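Local atomic coordinates of phosphoenolpyruvate-protein phosphotransferase (Acinetobacter sp., PDB entry 3CI6), a protein that probably transfers the phosphoryl group of phosphoenolpyruvate to a histidine of a partner protein, this chain being its N-terminal GAF domain. Residues 29-34 and 60-64; 42-48 and 131-137; 91-97 and 115-121; 121-125 and 157-162. One frame throughout, in Å; residues are numbered along the deposited sequence. Where two conformers were deposited one is given.

Contact 1: residues 29-34 and 60-64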
# COMPACT_ATOMS: atom_id res chain seq x y z
N LEU B 29 -8.21 -2.51 -9.29
CA LEU B 29 -9.39 -1.86 -8.71
C LEU B 29 -10.52 -2.88 -8.47
O LEU B 29 -11.20 -2.83 -7.43
CB LEU B 29 -9.89 -0.73 -9.61
CG LEU B 29 -8.91 0.40 -9.86
CD1 LEU B 29 -9.49 1.40 -10.89
CD2 LEU B 29 -8.52 1.12 -8.54
N ASP B 30 -10.70 -3.77 -9.44
CA ASP B 30 -11.76 -4.76 -9.37
C ASP B 30 -11.47 -5.73 -8.23
O ASP B 30 -12.37 -6.09 -7.44
CB ASP B 30 -11.86 -5.50 -10.71
CG ASP B 30 -12.95 -6.56 -10.74
OD1 ASP B 30 -14.12 -6.21 -10.50
OD2 ASP B 30 -12.60 -7.71 -11.12
N ILE B 31 -10.21 -6.17 -8.14
CA ILE B 31 -9.82 -7.07 -7.03
C ILE B 31 -10.06 -6.38 -5.72
O ILE B 31 -10.62 -6.97 -4.79
CB ILE B 31 -8.34 -7.44 -7.15
CG1 ILE B 31 -8.15 -8.40 -8.31
CG2 ILE B 31 -7.86 -8.13 -5.91
CD1 ILE B 31 -6.67 -8.42 -8.84
N MSE B 32 -9.63 -5.13 -5.60
CA MSE B 32 -9.76 -4.47 -4.31
C MSE B 32 -11.22 -4.32 -3.87
O MSE B 32 -11.55 -4.65 -2.73
CB MSE B 32 -9.11 -3.11 -4.28
CG MSE B 32 -9.05 -2.54 -2.88
SE MSE B 32 -8.13 -0.89 -2.92
CE MSE B 32 -9.34 0.05 -4.17
N VAL B 33 -12.09 -3.83 -4.73
CA VAL B 33 -13.50 -3.60 -4.26
C VAL B 33 -14.18 -4.91 -3.90
O VAL B 33 -14.95 -4.99 -2.93
CB VAL B 33 -14.36 -2.74 -5.22
CG1 VAL B 33 -13.73 -1.37 -5.37
CG2 VAL B 33 -14.61 -3.43 -6.53
N ASN B 34 -13.95 -5.96 -4.66
CA ASN B 34 -14.62 -7.24 -4.41
C ASN B 34 -14.05 -7.90 -3.16
O ASN B 34 -14.79 -8.43 -2.35
CB ASN B 34 -14.51 -8.12 -5.64
CG ASN B 34 -15.52 -7.72 -6.68
OD1 ASN B 34 -16.71 -8.04 -6.55
ND2 ASN B 34 -15.09 -6.95 -7.67
N MSE B 60 -14.84 3.94 -10.90
CA MSE B 60 -14.01 3.01 -11.69
C MSE B 60 -14.14 1.53 -11.40
O MSE B 60 -13.74 0.68 -12.23
CB MSE B 60 -12.53 3.40 -11.57
CG MSE B 60 -12.24 4.78 -12.01
SE MSE B 60 -12.14 4.86 -13.90
CE MSE B 60 -10.47 3.83 -14.19
N ALA B 61 -14.72 1.22 -10.24
CA ALA B 61 -14.99 -0.17 -9.89
C ALA B 61 -15.97 -0.21 -8.74
O ALA B 61 -15.99 0.71 -7.91
CB ALA B 61 -13.71 -0.88 -9.52
N SER B 62 -16.77 -1.26 -8.68
CA SER B 62 -17.71 -1.42 -7.58
C SER B 62 -18.15 -2.85 -7.40
O SER B 62 -18.41 -3.57 -8.38
CB SER B 62 -18.97 -0.58 -7.78
OG SER B 62 -19.82 -0.65 -6.64
N LYS B 63 -18.24 -3.25 -6.14
CA LYS B 63 -19.04 -4.42 -5.76
C LYS B 63 -20.32 -3.88 -5.13
O LYS B 63 -20.23 -3.17 -4.14
CB LYS B 63 -18.28 -5.35 -4.80
CG LYS B 63 -19.06 -6.60 -4.34
CD LYS B 63 -20.21 -6.26 -3.36
CE LYS B 63 -20.62 -7.44 -2.47
NZ LYS B 63 -21.79 -7.07 -1.58
N GLY B 64 -21.47 -4.15 -5.73
CA GLY B 64 -22.74 -3.80 -5.15
C GLY B 64 -23.53 -2.74 -5.89
O GLY B 64 -24.76 -2.81 -5.88
O HOH W 1 -17.07 -6.13 -9.46
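Met60, a selenomethionine, opens this strand-to-helix packing: its CB lies 3.7 Å from CD1 of Leu29, which also touches Leu49 on the neighbouring strand. A classic beta bulge sets Met60 and Ala61 together opposite Ile47 of that strand. Ala61 turns its methyl toward helix 29-34, with CB 3.8 Å from Leu29 CB and 4.0 Å from Val33 CG2; so small a side chain lets the two axes come within 7.1 Å, crossing at -28°. Ser62 points away, and its hydroxyl bonds to Ser46, but its carbonyl stays on this side: a water donates to Ser62 O (3.1 Å) and accepts from Asn34 ND2 (2.8 Å). The same ND2 reaches back one helical turn to Asp30 O at 2.9 Å. At Lys63 the aliphatic part meets the helix, CG lying 3.5 Å from Asn34 OD1, while NZ leaves to bond the carbonyls of Val42 and Asp43. The GAF helix thus meets the sheet through Leu29 and Val33 against Met60 CB, the Ala61 methyl and the Lys63 chain, with water-mediated polarity at the border.

Contact 2: residues 42-48 and 131-137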
# COMPACT_ATOMS: atom_id res chain seq x y z
N VAL B 42 -19.84 -6.23 3.57
CA VAL B 42 -20.57 -4.98 3.39
C VAL B 42 -21.34 -5.02 2.07
O VAL B 42 -21.02 -5.76 1.17
CB VAL B 42 -19.65 -3.75 3.49
CG1 VAL B 42 -19.10 -3.64 4.93
CG2 VAL B 42 -18.52 -3.82 2.48
N ASP B 43 -22.38 -4.20 2.01
CA ASP B 43 -23.26 -4.20 0.84
C ASP B 43 -22.58 -3.66 -0.40
O ASP B 43 -22.77 -4.20 -1.49
CB ASP B 43 -24.51 -3.36 1.11
CG ASP B 43 -25.40 -3.97 2.16
OD1 ASP B 43 -25.52 -5.22 2.19
OD2 ASP B 43 -26.02 -3.19 2.95
N VAL B 44 -21.82 -2.58 -0.24
CA VAL B 44 -21.19 -1.91 -1.34
C VAL B 44 -19.77 -1.47 -1.04
O VAL B 44 -19.51 -0.92 0.02
CB VAL B 44 -21.99 -0.64 -1.77
CG1 VAL B 44 -21.27 0.15 -2.86
CG2 VAL B 44 -23.42 -1.02 -2.16
N CYS B 45 -18.86 -1.73 -1.97
CA CYS B 45 -17.54 -1.10 -1.94
C CYS B 45 -17.24 -0.59 -3.34
O CYS B 45 -17.29 -1.36 -4.29
CB CYS B 45 -16.51 -2.09 -1.51
SG CYS B 45 -14.81 -1.36 -1.47
N SER B 46 -16.93 0.69 -3.43
CA SER B 46 -16.66 1.32 -4.71
C SER B 46 -15.42 2.17 -4.63
O SER B 46 -15.07 2.67 -3.57
CB SER B 46 -17.80 2.23 -5.11
OG SER B 46 -19.06 1.61 -5.07
N ILE B 47 -14.81 2.41 -5.79
CA ILE B 47 -13.67 3.31 -5.84
C ILE B 47 -13.88 4.33 -6.94
O ILE B 47 -14.30 4.01 -8.06
CB ILE B 47 -12.34 2.56 -6.01
CG1 ILE B 47 -11.15 3.52 -5.93
CG2 ILE B 47 -12.34 1.75 -7.29
CD1 ILE B 47 -11.08 4.27 -4.70
N TYR B 48 -13.71 5.59 -6.54
CA TYR B 48 -13.82 6.73 -7.44
C TYR B 48 -12.42 7.28 -7.61
O TYR B 48 -11.73 7.63 -6.63
CB TYR B 48 -14.75 7.81 -6.81
CG TYR B 48 -16.16 7.38 -6.63
CD1 TYR B 48 -16.52 6.69 -5.50
CD2 TYR B 48 -17.16 7.65 -7.58
CE1 TYR B 48 -17.81 6.25 -5.29
CE2 TYR B 48 -18.44 7.20 -7.36
CZ TYR B 48 -18.74 6.50 -6.21
OH TYR B 48 -20.04 6.00 -5.94
N VAL B 131 -11.05 8.22 -3.96
CA VAL B 131 -11.76 7.97 -2.72
C VAL B 131 -12.37 6.59 -2.80
O VAL B 131 -13.04 6.25 -3.74
CB VAL B 131 -12.86 9.02 -2.47
CG1 VAL B 131 -13.64 8.63 -1.20
CG2 VAL B 131 -12.27 10.44 -2.40
N LEU B 132 -12.12 5.80 -1.76
CA LEU B 132 -12.76 4.51 -1.59
C LEU B 132 -13.98 4.67 -0.71
O LEU B 132 -13.92 5.35 0.33
CB LEU B 132 -11.78 3.54 -0.96
CG LEU B 132 -12.53 2.26 -0.70
CD1 LEU B 132 -12.20 1.32 -1.72
CD2 LEU B 132 -12.48 1.78 0.74
N VAL B 133 -15.10 4.09 -1.13
CA VAL B 133 -16.35 4.21 -0.39
C VAL B 133 -16.89 2.84 -0.04
O VAL B 133 -17.02 1.98 -0.90
CB VAL B 133 -17.37 4.96 -1.24
CG1 VAL B 133 -18.71 4.95 -0.57
CG2 VAL B 133 -16.87 6.41 -1.54
N VAL B 134 -17.22 2.63 1.23
CA VAL B 134 -17.93 1.47 1.73
C VAL B 134 -19.29 1.95 2.21
O VAL B 134 -19.39 2.94 2.96
CB VAL B 134 -17.12 0.77 2.84
CG1 VAL B 134 -17.98 -0.13 3.67
CG2 VAL B 134 -15.92 0.02 2.25
N GLN B 135 -20.35 1.32 1.74
CA GLN B 135 -21.71 1.71 2.12
C GLN B 135 -22.52 0.49 2.52
O GLN B 135 -22.30 -0.60 2.01
CB GLN B 135 -22.45 2.40 0.98
CG GLN B 135 -21.89 3.78 0.68
CD GLN B 135 -22.53 4.37 -0.56
OE1 GLN B 135 -22.36 3.86 -1.68
NE2 GLN B 135 -23.34 5.41 -0.35
N ASN B 136 -23.46 0.69 3.43
CA ASN B 136 -24.38 -0.35 3.83
C ASN B 136 -25.77 0.25 3.95
O ASN B 136 -25.93 1.44 4.23
CB ASN B 136 -23.94 -0.96 5.14
CG ASN B 136 -22.66 -1.65 4.99
OD1 ASN B 136 -22.64 -2.83 4.61
ND2 ASN B 136 -21.56 -0.93 5.23
N LYS B 137 -26.76 -0.61 3.75
CA LYS B 137 -28.14 -0.15 3.81
C LYS B 137 -28.51 0.43 5.18
O LYS B 137 -29.05 1.54 5.28
CB LYS B 137 -29.05 -1.30 3.39
CG LYS B 137 -28.98 -1.58 1.92
CD LYS B 137 -29.60 -2.93 1.60
CE LYS B 137 -29.44 -3.27 0.15
NZ LYS B 137 -30.28 -4.47 -0.16
O HOH W 2 -20.35 3.53 -3.62
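Eight hydrogen bonds join these segments, the shortest including Ser46 N to Val133 O, Val133 N to Ser46 O and Lys137 N to Asp43 OD2, each 2.8 Å. Val44 with Gln135, Ser46 with Val133 and Tyr48 with Val131 are hydrogen-bonded antiparallel pairs at the centre of the GAF sheet. Where strand 44-48 has yet to begin, side chains replace backbone: Asn136 OD1 accepts from Asp43 N at 3.0 Å, while the Asp43 carboxylate receives Lys137 N. On the face bearing Ser46, Tyr48 and Gln135, a water bonds Ser46 OG (2.7 Å) and Gln135 OE1 (2.8 Å), and Tyr48 CE1 packs 3.9 Å from Val133 CG2. Ser46 OG also bonds Ser62 on the neighbouring strand. Cys45, Ile47, Leu132 and Val134 line the other face, toward helices 25-40 and 144-167; Cys45 SG lies 3.7 Å from Leu132 CD1, and Ile47 CD1 3.9 Å from Leu132 CB. Beta-branched residues suit the extended backbone. The chemistry implies a largely apolar helix-facing side here and an opposite one tolerating polar groups and water.

Contact 3: residues 91-97 and 115-121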
# COMPACT_ATOMS: atom_id res chain seq x y z
N ILE B 91 -10.39 10.30 6.52
CA ILE B 91 -11.47 9.33 6.63
C ILE B 91 -12.73 10.02 7.16
O ILE B 91 -12.63 10.88 8.06
CB ILE B 91 -11.14 8.16 7.57
CG1 ILE B 91 -10.04 7.31 6.96
CG2 ILE B 91 -12.41 7.34 7.82
CD1 ILE B 91 -9.83 6.01 7.71
N VAL B 92 -13.86 9.69 6.54
CA VAL B 92 -15.18 10.08 7.01
C VAL B 92 -15.95 8.78 7.25
O VAL B 92 -16.38 8.11 6.33
CB VAL B 92 -15.92 10.96 6.03
CG1 VAL B 92 -17.31 11.25 6.53
CG2 VAL B 92 -15.17 12.25 5.79
N ASN B 93 -16.09 8.43 8.53
CA ASN B 93 -16.69 7.17 8.96
C ASN B 93 -17.97 7.53 9.70
O ASN B 93 -17.92 7.92 10.87
CB ASN B 93 -15.73 6.39 9.82
CG ASN B 93 -16.28 5.05 10.27
OD1 ASN B 93 -17.43 4.70 9.93
ND2 ASN B 93 -15.48 4.30 11.06
N LEU B 94 -19.09 7.45 8.98
CA LEU B 94 -20.40 7.82 9.48
C LEU B 94 -21.22 6.58 9.74
O LEU B 94 -21.65 5.88 8.81
CB LEU B 94 -21.14 8.69 8.49
CG LEU B 94 -20.69 10.13 8.39
CD1 LEU B 94 -21.53 10.78 7.28
CD2 LEU B 94 -20.85 10.83 9.72
N GLU B 95 -21.48 6.33 11.00
CA GLU B 95 -22.29 5.22 11.40
C GLU B 95 -23.69 5.40 10.85
O GLU B 95 -24.28 4.46 10.34
CB GLU B 95 -22.36 5.11 12.92
CG GLU B 95 -23.24 4.00 13.45
CD GLU B 95 -23.32 3.93 14.95
OE1 GLU B 95 -22.70 4.78 15.64
OE2 GLU B 95 -24.03 3.03 15.44
N ASN B 96 -24.22 6.61 11.00
CA ASN B 96 -25.55 6.90 10.55
C ASN B 96 -25.50 8.10 9.62
O ASN B 96 -25.53 9.25 10.06
CB ASN B 96 -26.45 7.16 11.74
CG ASN B 96 -27.92 7.27 11.35
OD1 ASN B 96 -28.23 7.33 10.16
ND2 ASN B 96 -28.80 7.31 12.32
N ALA B 97 -25.40 7.81 8.33
CA ALA B 97 -25.26 8.82 7.33
C ALA B 97 -26.59 9.48 7.00
O ALA B 97 -26.61 10.49 6.30
CB ALA B 97 -24.63 8.23 6.08
N ASN B 115 -27.50 3.97 4.62
CA ASN B 115 -27.45 4.77 5.83
C ASN B 115 -26.15 4.67 6.59
O ASN B 115 -26.04 5.23 7.68
CB ASN B 115 -28.61 4.42 6.74
CG ASN B 115 -29.94 4.89 6.16
OD1 ASN B 115 -30.04 6.01 5.66
ND2 ASN B 115 -30.90 4.00 6.13
N SER B 116 -25.16 3.98 6.04
CA SER B 116 -23.80 4.04 6.57
C SER B 116 -22.85 4.40 5.42
O SER B 116 -23.04 3.98 4.29
CB SER B 116 -23.39 2.71 7.20
OG SER B 116 -22.95 1.81 6.20
N PHE B 117 -21.83 5.20 5.74
CA PHE B 117 -20.86 5.67 4.76
C PHE B 117 -19.49 5.65 5.42
O PHE B 117 -19.30 6.25 6.47
CB PHE B 117 -21.17 7.11 4.36
CG PHE B 117 -20.17 7.71 3.41
CD1 PHE B 117 -19.07 8.38 3.90
CD2 PHE B 117 -20.31 7.62 2.03
CE1 PHE B 117 -18.17 8.96 3.06
CE2 PHE B 117 -19.40 8.20 1.16
CZ PHE B 117 -18.31 8.84 1.68
N LEU B 118 -18.55 5.00 4.77
CA LEU B 118 -17.17 4.99 5.20
C LEU B 118 -16.30 5.32 4.00
O LEU B 118 -16.18 4.53 3.07
CB LEU B 118 -16.80 3.62 5.78
CG LEU B 118 -15.34 3.30 6.05
CD1 LEU B 118 -14.63 4.36 6.86
CD2 LEU B 118 -15.24 1.92 6.77
N GLY B 119 -15.79 6.55 3.98
CA GLY B 119 -14.98 7.05 2.83
C GLY B 119 -13.55 7.23 3.27
O GLY B 119 -13.30 7.78 4.37
N VAL B 120 -12.62 6.76 2.43
CA VAL B 120 -11.21 6.73 2.76
C VAL B 120 -10.45 7.37 1.60
O VAL B 120 -10.66 6.99 0.44
CB VAL B 120 -10.73 5.29 2.99
CG1 VAL B 120 -9.28 5.32 3.39
CG2 VAL B 120 -11.58 4.61 4.04
N PRO B 121 -9.62 8.36 1.89
CA PRO B 121 -8.91 8.99 0.76
C PRO B 121 -7.76 8.13 0.28
O PRO B 121 -7.07 7.49 1.07
CB PRO B 121 -8.37 10.25 1.38
CG PRO B 121 -8.20 9.90 2.80
CD PRO B 121 -9.28 8.97 3.17
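This is an antiparallel edge pairing in the six-stranded sheet of the GAF fold, where the short strand 92-94 lies against strand 116-121 as the outermost strand at this end of the chain's sheet. Their directions differ by 169° and the axes approach to 4.7 Å. Val92 pairs with Gly119 through two hydrogen bonds, Val92 N to Gly119 O and Gly119 N to Val92 O, each 2.9 Å; Leu94 and Phe117 form the next hydrogen-bonded pair, with Leu94 N to Phe117 O at 2.8 Å and Phe117 N to Leu94 O at 3.1 Å. On their face the Phe117 ring stretches along the sheet, CE1 4.2 Å from Val92 CB, and passes beside Gly119, where a CB would clash with CE1; glycine leaves room for the ring, which helix 80-88 covers through Leu81 and Val85. The reverse face carries Leu118, whose CD1 meets both Ile91 CG2 and Asn93 CB at 3.8 Å, beneath helix 144-167. Asn93 suits this border because its amide bonds Glu147 and the carbonyl of Phe142. Past Leu94 the chain turns, yet one more bond is made: Ala97 N donates to Asn115 O at 2.7 Å.

Contact 4: residues 121-125 and 157-162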
# COMPACT_ATOMS: atom_id res chain seq x y z
N PRO B 121 -9.62 8.36 1.89
CA PRO B 121 -8.91 8.99 0.76
C PRO B 121 -7.76 8.13 0.28
O PRO B 121 -7.07 7.49 1.07
CB PRO B 121 -8.37 10.25 1.38
CG PRO B 121 -8.20 9.90 2.80
CD PRO B 121 -9.28 8.97 3.17
N VAL B 122 -7.53 8.15 -1.04
CA VAL B 122 -6.39 7.49 -1.68
C VAL B 122 -5.43 8.64 -1.97
O VAL B 122 -5.74 9.52 -2.78
CB VAL B 122 -6.80 6.72 -2.95
CG1 VAL B 122 -5.57 6.01 -3.48
CG2 VAL B 122 -7.93 5.74 -2.67
N MSE B 123 -4.31 8.64 -1.24
CA MSE B 123 -3.31 9.72 -1.27
C MSE B 123 -1.95 9.22 -1.75
O MSE B 123 -1.47 8.23 -1.24
CB MSE B 123 -3.11 10.26 0.14
CG MSE B 123 -4.37 10.74 0.85
SE MSE B 123 -5.26 12.27 0.05
CE MSE B 123 -3.70 13.48 0.16
N TYR B 124 -1.35 9.93 -2.70
CA TYR B 124 0.00 9.65 -3.16
C TYR B 124 0.79 10.94 -3.19
O TYR B 124 0.40 11.88 -3.81
CB TYR B 124 0.01 9.06 -4.57
CG TYR B 124 1.36 8.65 -5.02
CD1 TYR B 124 1.91 7.42 -4.65
CD2 TYR B 124 2.11 9.49 -5.83
CE1 TYR B 124 3.16 7.06 -5.08
CE2 TYR B 124 3.38 9.12 -6.24
CZ TYR B 124 3.87 7.90 -5.88
OH TYR B 124 5.14 7.57 -6.33
N ARG B 125 1.93 10.96 -2.51
CA ARG B 125 2.78 12.14 -2.51
C ARG B 125 2.00 13.42 -2.25
O ARG B 125 2.14 14.43 -2.98
CB ARG B 125 3.51 12.25 -3.84
CG ARG B 125 4.66 13.22 -3.73
CD ARG B 125 5.97 12.78 -4.33
NE ARG B 125 6.28 11.37 -4.11
CZ ARG B 125 6.99 10.64 -4.98
NH1 ARG B 125 7.49 11.22 -6.09
NH2 ARG B 125 7.22 9.35 -4.74
N LEU B 157 -2.92 0.97 -3.43
CA LEU B 157 -3.48 1.41 -4.72
C LEU B 157 -2.95 2.77 -5.10
O LEU B 157 -2.88 3.09 -6.28
CB LEU B 157 -5.00 1.41 -4.73
CG LEU B 157 -5.69 0.06 -4.83
CD1 LEU B 157 -7.17 0.32 -4.71
CD2 LEU B 157 -5.36 -0.72 -6.08
N SER B 158 -2.58 3.59 -4.13
CA SER B 158 -2.17 4.96 -4.48
C SER B 158 -1.02 4.97 -5.48
O SER B 158 -1.01 5.78 -6.42
CB SER B 158 -1.84 5.75 -3.23
OG SER B 158 -0.59 5.39 -2.68
N GLY B 159 -0.04 4.07 -5.31
CA GLY B 159 1.07 3.99 -6.25
C GLY B 159 0.74 3.30 -7.55
O GLY B 159 1.28 3.68 -8.57
N VAL B 160 -0.14 2.31 -7.51
CA VAL B 160 -0.65 1.71 -8.74
C VAL B 160 -1.32 2.80 -9.59
O VAL B 160 -1.12 2.88 -10.81
CB VAL B 160 -1.65 0.60 -8.43
CG1 VAL B 160 -2.18 0.02 -9.72
CG2 VAL B 160 -1.00 -0.55 -7.60
N ILE B 161 -2.13 3.64 -8.95
CA ILE B 161 -2.82 4.72 -9.65
C ILE B 161 -1.84 5.76 -10.16
O ILE B 161 -1.87 6.16 -11.34
CB ILE B 161 -3.88 5.35 -8.75
CG1 ILE B 161 -4.98 4.34 -8.41
CG2 ILE B 161 -4.50 6.58 -9.42
CD1 ILE B 161 -5.78 4.74 -7.13
N ALA B 162 -0.94 6.22 -9.28
CA ALA B 162 0.10 7.17 -9.73
C ALA B 162 0.91 6.63 -10.93
O ALA B 162 1.15 7.33 -11.92
CB ALA B 162 1.04 7.50 -8.56
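Tyr124 lays one face of its ring over Ala162, whose CB sits 3.6 Å from the ring centroid and only 12° off the normal, a CH-pi contact. Ala162, with only a methyl, fits under the ring face; beside it Ser158 OG lies at the ring edge, 3.8 Å from Tyr124 CD1, and Gly159 CA is 3.9 Å from the same CD1, where the lack of a side chain leaves room. Between them strand 121-124 and helix 157-162 cross at -62°, with axes 7.4 Å apart. This is the helix-on-sheet layer of the GAF fold, in which helix 144-167 runs across the sheet beside helix 25-40. Ser158 suits the crossing point: its CB approaches Met123 O to 3.2 Å, while its hydroxyl bonds back to Ala155 O within the helix. Val122 also points to the helix, its CG1 3.7 Å from Ser158 CB and 3.9 Å from Ile161 CD1. Met123, a selenomethionine, points away and packs on Asn20 of the second subunit, whose His163 also meets the Tyr124 ring edge-to-face.

All four contacts serve one antiparallel sheet and the helices laid on it. Contact 2 joins strands near its middle and touches contact 1 through Lys63 N to Cys45 O (2.8 Å) and contact 3 through Val134 N to Leu118 O (2.8 Å). Contacts 1 and 3 stand on opposite sides of the chain's centre, centres about 18 Å apart. Contact 3 passes into contact 4 along strand 116-124, sharing Pro121, and Val122 CG2 packs 4.0 Å from Ile47 CD1 of contact 2. The bound 1-ethoxy-2-(2-ethoxyethoxy)ethane, in a pocket including Leu25, Leu49 and His165, comes, between nearest atoms, within about 4 Å of the Met60 side chain and about 5 Å of Ile161's, so contacts 1 and 4 border it.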